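Local coordinates for uncharacterized protein (Bacteroides caccae, PDB 4L7A) that is of unknown function but is probably a zinc-dependent metallopeptidase, at residues 180-188 and 221-232; 71-80 and 250-261. All coordinates share one frame; numbering follows the deposited sequence.

Contact 1: residues 180-188 and 221-232; sequences EVAPLGFVT and AGEKGKPIIDQK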
loop_
_atom_site.group_PDB
_atom_site.type_symbol
_atom_site.label_atom_id
_atom_site.label_comp_id
_atom_site.label_asym_id
_atom_site.label_seq_id
_atom_site.Cartn_x
_atom_site.Cartn_y
_atom_site.Cartn_z
ATOM N N GLU A 180 -13.863 19.029 -6.472
ATOM C CA GLU A 180 -13.056 20.235 -6.545
ATOM C C GLU A 180 -11.605 20.016 -6.984
ATOM O O GLU A 180 -11.086 20.849 -7.698
ATOM C CB GLU A 180 -13.052 20.977 -5.204
ATOM C CG GLU A 180 -12.297 22.323 -5.230
ATOM C CD GLU A 180 -12.369 23.101 -3.887
ATOM O OE1 GLU A 180 -13.156 22.695 -2.999
ATOM O OE2 GLU A 180 -11.649 24.130 -3.754
ATOM N N VAL A 181 -10.924 18.947 -6.538
ATOM C CA VAL A 181 -9.484 18.865 -6.814
ATOM C C VAL A 181 -9.104 18.217 -8.159
ATOM O O VAL A 181 -8.039 18.461 -8.716
ATOM C CB VAL A 181 -8.705 18.221 -5.664
ATOM C CG1 VAL A 181 -8.941 19.043 -4.389
ATOM C CG2 VAL A 181 -9.063 16.747 -5.486
ATOM N N ALA A 182 -9.974 17.373 -8.657
ATOM C CA ALA A 182 -9.722 16.653 -9.876
ATOM C C ALA A 182 -9.582 17.612 -11.034
ATOM O O ALA A 182 -8.684 17.436 -11.816
ATOM C CB ALA A 182 -10.815 15.632 -10.100
ATOM N N PRO A 183 -10.453 18.655 -11.135
ATOM C CA PRO A 183 -10.285 19.626 -12.233
ATOM C C PRO A 183 -8.969 20.378 -12.200
ATOM O O PRO A 183 -8.582 20.956 -13.220
ATOM C CB PRO A 183 -11.467 20.605 -12.049
ATOM C CG PRO A 183 -12.505 19.818 -11.436
ATOM C CD PRO A 183 -11.738 18.876 -10.467
ATOM N N LEU A 184 -8.296 20.355 -11.056
ATOM C CA LEU A 184 -6.976 20.983 -10.911
ATOM C C LEU A 184 -5.845 19.979 -11.139
ATOM O O LEU A 184 -4.677 20.329 -11.009
ATOM C CB LEU A 184 -6.804 21.601 -9.502
ATOM C CG LEU A 184 -7.951 22.448 -8.994
ATOM C CD1 LEU A 184 -7.699 22.825 -7.543
ATOM C CD2 LEU A 184 -8.188 23.708 -9.827
ATOM N N GLY A 185 -6.170 18.741 -11.485
ATOM C CA GLY A 185 -5.150 17.745 -11.773
ATOM C C GLY A 185 -4.694 16.945 -10.563
ATOM O O GLY A 185 -3.597 16.413 -10.538
ATOM N N PHE A 186 -5.524 16.883 -9.531
ATOM C CA PHE A 186 -5.200 16.106 -8.323
ATOM C C PHE A 186 -6.086 14.881 -8.271
ATOM O O PHE A 186 -7.338 15.010 -8.339
ATOM C CB PHE A 186 -5.443 16.957 -7.066
ATOM C CG PHE A 186 -4.533 18.169 -6.966
ATOM C CD1 PHE A 186 -3.153 18.034 -7.133
ATOM C CD2 PHE A 186 -5.043 19.415 -6.732
ATOM C CE1 PHE A 186 -2.327 19.116 -7.055
ATOM C CE2 PHE A 186 -4.206 20.506 -6.656
ATOM C CZ PHE A 186 -2.862 20.365 -6.846
ATOM N N VAL A 187 -5.462 13.701 -8.151
ATOM C CA VAL A 187 -6.203 12.456 -8.100
ATOM C C VAL A 187 -6.982 12.206 -6.812
ATOM O O VAL A 187 -7.909 11.415 -6.815
ATOM C CB VAL A 187 -5.331 11.211 -8.422
ATOM C CG1 VAL A 187 -4.903 11.223 -9.904
ATOM C CG2 VAL A 187 -4.084 11.091 -7.496
ATOM N N THR A 188 -6.609 12.871 -5.729
ATOM C CA THR A 188 -7.291 12.807 -4.451
ATOM C C THR A 188 -7.098 14.140 -3.757
ATOM O O THR A 188 -6.211 14.906 -4.111
ATOM C CB THR A 188 -6.640 11.742 -3.502
ATOM O OG1 THR A 188 -5.253 12.035 -3.279
ATOM C CG2 THR A 188 -6.783 10.389 -4.039
ATOM N N ALA A 221 -12.379 15.121 -13.440
ATOM C CA ALA A 221 -11.362 16.102 -13.825
ATOM C C ALA A 221 -11.766 16.997 -15.005
ATOM O O ALA A 221 -11.339 18.177 -15.078
ATOM C CB ALA A 221 -10.053 15.406 -14.109
ATOM N N GLY A 222 -12.596 16.480 -15.924
ATOM C CA GLY A 222 -13.149 17.321 -17.045
ATOM C C GLY A 222 -12.009 17.779 -17.969
ATOM O O GLY A 222 -10.870 17.349 -17.842
ATOM N N GLU A 223 -12.321 18.677 -18.873
ATOM C CA GLU A 223 -11.405 19.144 -19.882
ATOM C C GLU A 223 -10.175 19.793 -19.342
ATOM O O GLU A 223 -9.166 19.732 -19.990
ATOM C CB GLU A 223 -12.082 20.191 -20.772
ATOM C CG GLU A 223 -13.097 19.654 -21.723
ATOM C CD GLU A 223 -13.678 20.801 -22.565
ATOM O OE1 GLU A 223 -14.479 21.597 -22.027
ATOM O OE2 GLU A 223 -13.289 20.928 -23.741
ATOM N N LYS A 224 -10.258 20.478 -18.208
ATOM C CA LYS A 224 -9.042 21.102 -17.614
ATOM C C LYS A 224 -8.151 20.146 -16.914
ATOM O O LYS A 224 -6.965 20.234 -17.022
ATOM C CB LYS A 224 -9.394 22.139 -16.527
ATOM C CG LYS A 224 -10.129 23.305 -17.059
ATOM C CD LYS A 224 -9.277 24.009 -18.083
ATOM C CE LYS A 224 -9.995 25.236 -18.629
ATOM N NZ LYS A 224 -9.102 25.830 -19.606
ATOM N N GLY A 225 -8.728 19.272 -16.119
ATOM C CA GLY A 225 -7.912 18.409 -15.270
ATOM C C GLY A 225 -7.343 17.157 -15.928
ATOM O O GLY A 225 -6.287 16.672 -15.526
ATOM N N LYS A 226 -8.052 16.603 -16.904
ATOM C CA LYS A 226 -7.615 15.389 -17.568
ATOM C C LYS A 226 -6.230 15.534 -18.146
ATOM O O LYS A 226 -5.400 14.677 -17.926
ATOM C CB LYS A 226 -8.555 14.986 -18.695
ATOM C CG LYS A 226 -9.408 13.835 -18.391
ATOM C CD LYS A 226 -10.423 13.559 -19.499
ATOM C CE LYS A 226 -11.729 14.282 -19.217
ATOM N NZ LYS A 226 -12.849 13.340 -19.365
ATOM N N PRO A 227 -5.989 16.585 -18.947
ATOM C CA PRO A 227 -4.635 16.743 -19.467
ATOM C C PRO A 227 -3.578 16.903 -18.368
ATOM O O PRO A 227 -2.432 16.515 -18.593
ATOM C CB PRO A 227 -4.711 18.043 -20.283
ATOM C CG PRO A 227 -6.125 18.318 -20.483
ATOM C CD PRO A 227 -6.867 17.691 -19.366
ATOM N N ILE A 228 -3.941 17.521 -17.232
ATOM C CA ILE A 228 -3.004 17.689 -16.153
ATOM C C ILE A 228 -2.644 16.317 -15.489
ATOM O O ILE A 228 -1.467 16.017 -15.253
ATOM C CB ILE A 228 -3.514 18.684 -15.129
ATOM C CG1 ILE A 228 -3.693 20.073 -15.765
ATOM C CG2 ILE A 228 -2.491 18.828 -14.049
ATOM C CD1 ILE A 228 -4.584 21.031 -14.945
ATOM N N ILE A 229 -3.661 15.503 -15.238
ATOM C CA ILE A 229 -3.460 14.167 -14.724
ATOM C C ILE A 229 -2.676 13.316 -15.732
ATOM O O ILE A 229 -1.735 12.599 -15.329
ATOM C CB ILE A 229 -4.737 13.517 -14.326
ATOM C CG1 ILE A 229 -5.322 14.271 -13.146
ATOM C CG2 ILE A 229 -4.505 12.065 -13.879
ATOM C CD1 ILE A 229 -6.730 13.889 -12.810
ATOM N N ASP A 230 -3.026 13.426 -17.018
ATOM C CA ASP A 230 -2.297 12.723 -18.056
ATOM C C ASP A 230 -0.797 13.080 -18.046
ATOM O O ASP A 230 0.056 12.209 -18.102
ATOM C CB ASP A 230 -2.901 13.018 -19.440
ATOM C CG ASP A 230 -4.271 12.319 -19.642
ATOM O OD1 ASP A 230 -4.473 11.231 -19.048
ATOM O OD2 ASP A 230 -5.111 12.849 -20.406
ATOM N N GLN A 231 -0.487 14.356 -17.915
ATOM C CA GLN A 231 0.904 14.785 -17.909
ATOM C C GLN A 231 1.680 14.227 -16.689
ATOM O O GLN A 231 2.821 13.756 -16.824
ATOM C CB GLN A 231 0.942 16.309 -17.920
ATOM C CG GLN A 231 2.327 16.856 -17.891
ATOM C CD GLN A 231 2.325 18.367 -17.866
ATOM O OE1 GLN A 231 1.288 19.001 -17.895
ATOM N NE2 GLN A 231 3.496 18.939 -17.844
ATOM N N LYS A 232 1.058 14.294 -15.507
ATOM C CA LYS A 232 1.641 13.746 -14.287
ATOM C C LYS A 232 1.897 12.259 -14.397
ATOM O O LYS A 232 3.008 11.749 -14.079
ATOM C CB LYS A 232 0.717 14.026 -13.078
ATOM C CG LYS A 232 0.705 15.487 -12.714
ATOM C CD LYS A 232 -0.256 15.785 -11.557
ATOM C CE LYS A 232 -0.121 17.197 -11.112
ATOM N NZ LYS A 232 -1.133 17.556 -10.022
#

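Contact 2: residues 71-80 and 250-261; sequences HCWLEAYDEV and LLRKVIARRTNE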
loop_
_atom_site.group_PDB
_atom_site.type_symbol
_atom_site.label_atom_id
_atom_site.label_comp_id
_atom_site.label_asym_id
_atom_site.label_seq_id
_atom_site.Cartn_x
_atom_site.Cartn_y
_atom_site.Cartn_z
ATOM N N HIS A 71 1.611 -12.020 -1.822
ATOM C CA HIS A 71 1.102 -12.299 -3.194
ATOM C C HIS A 71 0.754 -11.057 -4.018
ATOM O O HIS A 71 1.035 -11.000 -5.222
ATOM C CB HIS A 71 -0.143 -13.178 -3.144
ATOM C CG HIS A 71 -0.563 -13.680 -4.478
ATOM N ND1 HIS A 71 0.168 -14.629 -5.171
ATOM C CD2 HIS A 71 -1.606 -13.346 -5.270
ATOM C CE1 HIS A 71 -0.433 -14.892 -6.313
ATOM N NE2 HIS A 71 -1.508 -14.124 -6.402
ATOM N N CYS A 72 0.182 -10.058 -3.346
ATOM C CA CYS A 72 -0.391 -8.883 -4.027
ATOM C C CYS A 72 0.503 -7.641 -4.107
ATOM O O CYS A 72 0.247 -6.726 -4.921
ATOM C CB CYS A 72 -1.687 -8.514 -3.360
ATOM S SG CYS A 72 -2.920 -9.808 -3.506
ATOM N N TRP A 73 1.539 -7.606 -3.298
ATOM C CA TRP A 73 2.527 -6.520 -3.325
ATOM C C TRP A 73 3.927 -7.090 -3.589
ATOM O O TRP A 73 4.487 -6.877 -4.683
ATOM C CB TRP A 73 2.424 -5.594 -2.103
ATOM C CG TRP A 73 3.719 -5.005 -1.712
ATOM C CD1 TRP A 73 4.600 -4.320 -2.498
ATOM C CD2 TRP A 73 4.315 -5.121 -0.445
ATOM N NE1 TRP A 73 5.750 -4.046 -1.779
ATOM C CE2 TRP A 73 5.562 -4.509 -0.500
ATOM C CE3 TRP A 73 3.884 -5.649 0.772
ATOM C CZ2 TRP A 73 6.391 -4.401 0.634
ATOM C CZ3 TRP A 73 4.759 -5.595 1.884
ATOM C CH2 TRP A 73 5.981 -4.981 1.779
ATOM N N LEU A 74 4.463 -7.882 -2.653
ATOM C CA LEU A 74 5.864 -8.272 -2.728
ATOM C C LEU A 74 6.167 -9.067 -3.992
ATOM O O LEU A 74 7.061 -8.713 -4.711
ATOM C CB LEU A 74 6.277 -9.071 -1.519
ATOM C CG LEU A 74 6.456 -8.303 -0.222
ATOM C CD1 LEU A 74 6.514 -9.272 0.940
ATOM C CD2 LEU A 74 7.708 -7.483 -0.234
ATOM N N GLU A 75 5.332 -10.044 -4.315
ATOM C CA GLU A 75 5.492 -10.801 -5.535
ATOM C C GLU A 75 5.175 -10.037 -6.811
ATOM O O GLU A 75 5.692 -10.401 -7.876
ATOM C CB GLU A 75 4.717 -12.114 -5.500
ATOM C CG GLU A 75 5.392 -13.172 -4.621
ATOM C CD GLU A 75 4.597 -14.480 -4.633
ATOM O OE1 GLU A 75 4.073 -14.896 -5.686
ATOM O OE2 GLU A 75 4.441 -15.065 -3.583
ATOM N N ALA A 76 4.370 -8.979 -6.710
ATOM C CA ALA A 76 4.034 -8.187 -7.882
ATOM C C ALA A 76 5.208 -7.323 -8.298
ATOM O O ALA A 76 5.601 -7.212 -9.467
ATOM C CB ALA A 76 2.781 -7.329 -7.599
ATOM N N TYR A 77 5.756 -6.680 -7.309
ATOM C CA TYR A 77 6.962 -5.904 -7.467
ATOM C C TYR A 77 8.100 -6.799 -7.970
ATOM O O TYR A 77 8.819 -6.390 -8.880
ATOM C CB TYR A 77 7.332 -5.225 -6.156
ATOM C CG TYR A 77 6.554 -3.953 -5.801
ATOM C CD1 TYR A 77 5.263 -3.712 -6.263
ATOM C CD2 TYR A 77 7.133 -2.982 -4.948
ATOM C CE1 TYR A 77 4.558 -2.510 -5.913
ATOM C CE2 TYR A 77 6.462 -1.846 -4.574
ATOM C CZ TYR A 77 5.175 -1.599 -5.067
ATOM O OH TYR A 77 4.575 -0.449 -4.707
ATOM N N ASP A 78 8.228 -8.012 -7.426
ATOM C CA ASP A 78 9.265 -8.920 -7.890
ATOM C C ASP A 78 9.041 -9.251 -9.352
ATOM O O ASP A 78 9.961 -9.170 -10.130
ATOM C CB ASP A 78 9.277 -10.264 -7.146
ATOM C CG ASP A 78 9.819 -10.176 -5.738
ATOM O OD1 ASP A 78 10.499 -9.187 -5.389
ATOM O OD2 ASP A 78 9.579 -11.156 -4.981
ATOM N N GLU A 79 7.811 -9.609 -9.720
ATOM C CA GLU A 79 7.505 -9.988 -11.098
ATOM C C GLU A 79 7.868 -8.899 -12.116
ATOM O O GLU A 79 8.375 -9.178 -13.186
ATOM C CB GLU A 79 6.013 -10.308 -11.228
ATOM C CG GLU A 79 5.627 -11.003 -12.512
ATOM C CD GLU A 79 4.120 -11.303 -12.575
ATOM O OE1 GLU A 79 3.502 -11.789 -11.601
ATOM O OE2 GLU A 79 3.542 -11.011 -13.611
ATOM N N VAL A 80 7.579 -7.649 -11.797
ATOM C CA VAL A 80 7.819 -6.591 -12.761
ATOM C C VAL A 80 9.167 -5.903 -12.621
ATOM O O VAL A 80 9.755 -5.550 -13.623
ATOM C CB VAL A 80 6.700 -5.580 -12.695
ATOM C CG1 VAL A 80 6.925 -4.447 -13.712
ATOM C CG2 VAL A 80 5.382 -6.314 -13.006
ATOM N N LEU A 250 2.364 -2.155 -16.749
ATOM C CA LEU A 250 2.459 -3.580 -16.525
ATOM C C LEU A 250 2.278 -3.919 -15.041
ATOM O O LEU A 250 1.597 -4.882 -14.709
ATOM C CB LEU A 250 3.808 -4.080 -17.026
ATOM C CG LEU A 250 4.034 -5.568 -16.843
ATOM C CD1 LEU A 250 2.927 -6.352 -17.549
ATOM C CD2 LEU A 250 5.490 -5.975 -17.347
ATOM N N LEU A 251 2.934 -3.151 -14.169
ATOM C CA LEU A 251 2.838 -3.367 -12.728
ATOM C C LEU A 251 1.393 -3.190 -12.262
ATOM O O LEU A 251 0.892 -3.996 -11.482
ATOM C CB LEU A 251 3.797 -2.469 -11.922
ATOM C CG LEU A 251 3.791 -2.599 -10.382
ATOM C CD1 LEU A 251 4.115 -3.979 -9.922
ATOM C CD2 LEU A 251 4.810 -1.688 -9.789
ATOM N N ARG A 252 0.718 -2.167 -12.754
ATOM C CA ARG A 252 -0.728 -2.011 -12.457
ATOM C C ARG A 252 -1.550 -3.272 -12.809
ATOM O O ARG A 252 -2.389 -3.713 -12.019
ATOM C CB ARG A 252 -1.309 -0.778 -13.173
ATOM C CG ARG A 252 -2.833 -0.611 -12.982
ATOM C CD ARG A 252 -3.378 0.521 -13.883
ATOM N NE ARG A 252 -3.204 0.165 -15.278
ATOM C CZ ARG A 252 -4.078 -0.580 -15.976
ATOM N NH1 ARG A 252 -5.188 -1.019 -15.419
ATOM N NH2 ARG A 252 -3.843 -0.905 -17.247
ATOM N N LYS A 253 -1.280 -3.846 -13.983
ATOM C CA LYS A 253 -2.016 -5.004 -14.461
ATOM C C LYS A 253 -1.682 -6.233 -13.673
ATOM O O LYS A 253 -2.565 -7.021 -13.373
ATOM C CB LYS A 253 -1.750 -5.252 -15.939
ATOM C CG LYS A 253 -2.523 -4.298 -16.837
ATOM C CD LYS A 253 -1.714 -3.845 -18.070
ATOM C CE LYS A 253 -1.511 -4.949 -19.076
ATOM N NZ LYS A 253 -2.619 -4.964 -20.032
ATOM N N VAL A 254 -0.409 -6.387 -13.336
ATOM C CA VAL A 254 0.027 -7.524 -12.542
ATOM C C VAL A 254 -0.596 -7.487 -11.127
ATOM O O VAL A 254 -1.093 -8.494 -10.649
ATOM C CB VAL A 254 1.553 -7.624 -12.530
ATOM C CG1 VAL A 254 2.042 -8.566 -11.433
ATOM C CG2 VAL A 254 2.032 -8.087 -13.926
ATOM N N ILE A 255 -0.652 -6.315 -10.520
ATOM C CA ILE A 255 -1.327 -6.147 -9.234
ATOM C C ILE A 255 -2.804 -6.529 -9.331
ATOM O O ILE A 255 -3.279 -7.338 -8.530
ATOM C CB ILE A 255 -1.165 -4.713 -8.699
ATOM C CG1 ILE A 255 0.284 -4.556 -8.217
ATOM C CG2 ILE A 255 -2.182 -4.422 -7.546
ATOM C CD1 ILE A 255 0.745 -3.183 -7.902
ATOM N N ALA A 256 -3.513 -6.023 -10.356
ATOM C CA ALA A 256 -4.900 -6.386 -10.551
ATOM C C ALA A 256 -5.112 -7.902 -10.752
ATOM O O ALA A 256 -6.069 -8.475 -10.211
ATOM C CB ALA A 256 -5.519 -5.617 -11.740
ATOM N N ARG A 257 -4.238 -8.549 -11.509
ATOM C CA ARG A 257 -4.358 -9.970 -11.724
ATOM C C ARG A 257 -4.182 -10.680 -10.396
ATOM O O ARG A 257 -4.918 -11.621 -10.061
ATOM C CB ARG A 257 -3.287 -10.449 -12.705
ATOM C CG ARG A 257 -3.496 -11.824 -13.227
ATOM C CD ARG A 257 -2.229 -12.427 -13.868
ATOM N NE ARG A 257 -1.259 -12.849 -12.857
ATOM C CZ ARG A 257 0.009 -12.450 -12.747
ATOM N NH1 ARG A 257 0.566 -11.586 -13.567
ATOM N NH2 ARG A 257 0.761 -12.956 -11.791
ATOM N N ARG A 258 -3.195 -10.238 -9.636
ATOM C CA ARG A 258 -2.906 -10.891 -8.359
ATOM C C ARG A 258 -3.991 -10.717 -7.285
ATOM O O ARG A 258 -4.349 -11.683 -6.606
ATOM C CB ARG A 258 -1.524 -10.480 -7.863
ATOM C CG ARG A 258 -0.399 -11.204 -8.605
ATOM C CD ARG A 258 0.906 -10.505 -8.359
ATOM N NE ARG A 258 1.978 -11.299 -8.939
ATOM C CZ ARG A 258 2.484 -12.386 -8.385
ATOM N NH1 ARG A 258 2.078 -12.807 -7.190
ATOM N NH2 ARG A 258 3.421 -13.047 -9.033
ATOM N N THR A 259 -4.550 -9.534 -7.161
ATOM C CA THR A 259 -5.623 -9.318 -6.163
ATOM C C THR A 259 -6.915 -10.056 -6.570
ATOM O O THR A 259 -7.696 -10.430 -5.709
ATOM C CB THR A 259 -5.945 -7.836 -5.920
ATOM O OG1 THR A 259 -6.153 -7.171 -7.152
ATOM C CG2 THR A 259 -4.825 -7.148 -5.238
ATOM N N ASN A 260 -7.106 -10.328 -7.852
ATOM C CA ASN A 260 -8.231 -11.201 -8.250
ATOM C C ASN A 260 -8.009 -12.679 -8.016
ATOM O O ASN A 260 -8.940 -13.436 -8.105
ATOM C CB ASN A 260 -8.586 -11.043 -9.722
ATOM C CG ASN A 260 -9.481 -9.849 -9.976
ATOM O OD1 ASN A 260 -10.189 -9.337 -9.072
ATOM N ND2 ASN A 260 -9.443 -9.368 -11.216
ATOM N N GLU A 261 -6.769 -13.064 -7.740
ATOM C CA GLU A 261 -6.366 -14.442 -7.472
ATOM C C GLU A 261 -6.398 -14.789 -5.985
ATOM O O GLU A 261 -6.066 -15.914 -5.619
ATOM C CB GLU A 261 -4.916 -14.650 -7.930
ATOM C CG GLU A 261 -4.789 -14.832 -9.389
ATOM C CD GLU A 261 -3.360 -14.728 -9.884
ATOM O OE1 GLU A 261 -2.395 -14.660 -9.067
ATOM O OE2 GLU A 261 -3.220 -14.671 -11.104
#

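Contact 1: residues 180-188 and 221-232
Ala182 to Val187, the turn that closes helix 178-181, pack on the flank of helix 211-244 in a close, largely buried turn-on-helix contact in which backbone does much of the touching. The turn is a Schellman motif: Phe186 N bonds to Val181 O and Gly185 N to Ala182 O, with Gly185 as the C' residue at a phi of 90°. Its CA is pressed against Ile228 CG2 at 3.7 Å, while CG1 of Ile229 covers it from the next position of the helix. With no side chain on Gly185 or Gly225, the two backbones close in, and the positive phi of Gly185 suits glycine in any case. Nearby, Pro183 CA offers its hydrogen to Ala221 O (3.4 Å), and Ala182 O rests on Ala221 CB. Lys232 carries the polar end. With CG anti to its carbonyl carbon (chi1 -70°) and the chain extended beyond, it reaches out from the helix to the turn, where NZ bonds to Gly185 O at 2.8 Å, approaching from above the carbonyl plane. NZ also lies 3.6 Å from Phe186 CD1, and makes a salt bridge to Asp198 and a hydrogen bond to Ser164. A methionine in its place would probably leave Gly185 O and the Asp198 carboxylate without their shared donor in a buried setting. Further along, Val187 CG1 meets Ile229 CG2 at 4.1 Å. Helix 195-208 lies against Phe186 and Val187, helix 160-163 touches Ile228 and Lys232, and Ile229 also packs on Trp214 and Met218 of its own helix.

Contact 2: residues 71-80 and 250-261
Arg258 reaches from helix 248-260 across His71, Glu75, Ala76 and Glu79 of helix 59-81, and most of its length is in contact. With CG anti to the carbonyl carbon (chi1 -77°) and the chain extended to NE, CB and CG pass beside His71 O. CD comes closer still to that oxygen, with Ala76 CB 3.8 Å from Arg258 CD. Arg258 NE turns to Glu79 OE1 at 3.1 Å. Arg258 NH2 grips Glu79 OE1 at 2.9 Å, nearly in line with the bond to the carboxylate carbon, which completes a side-on salt bridge. NH1 takes a lone pair of His71 O in the carbonyl plane (2.9 Å), stands over one face of the His71 ring, and makes a longer bond of 3.3 Å to Glu75 OE1 from above that carboxylate; Glu75 CB lies over the guanidinium face. The segments run roughly antiparallel, at 142°, and pack knobs-into-holes: Arg258 fills the hole of His71, Glu75, Ala76 and Glu79, while Ala76 sits among Leu251, Val254, Ile255 and Arg258. Glu79 OE1 receives a third N-H, from Arg257 NH2, and NH1 of Arg257 takes Glu79 OE2 at 3.0 Å, an end-on pair with the two planes nearly coplanar. Arg257 NE continues the network to Glu261 OE2, and Glu261 OE1 accepts His71 NE2 on its anti lone pair at 2.9 Å. Away from the charges, Val80 meets Leu250, Leu251 and Val254, and Leu251 CD1 touches the Tyr77 ring. Tyr77 OH bonds to His143 on helix 131-153, the helix bearing the HExxH sequence of metallopeptidases.

The two contacts use successive helices, 211-244 and 248-260, but share no residue: their centres are 26 Å apart. Contact 1 lies toward the periphery, its centre about 23 Å from that of the chain, yet most of its residues are buried; contact 2 has its centre about 12 Å from that of the chain but is only partly buried, with a buried arginine at the heart of its charge network and the more exposed Glu79 and Arg257 beside it. Contact 1 joins a turn to a helix through glycines, carbonyls, two isoleucines and one lysine. Contact 2 joins two roughly antiparallel helix segments through salt bridges beside an apolar strip. Helix 195-208 borders both.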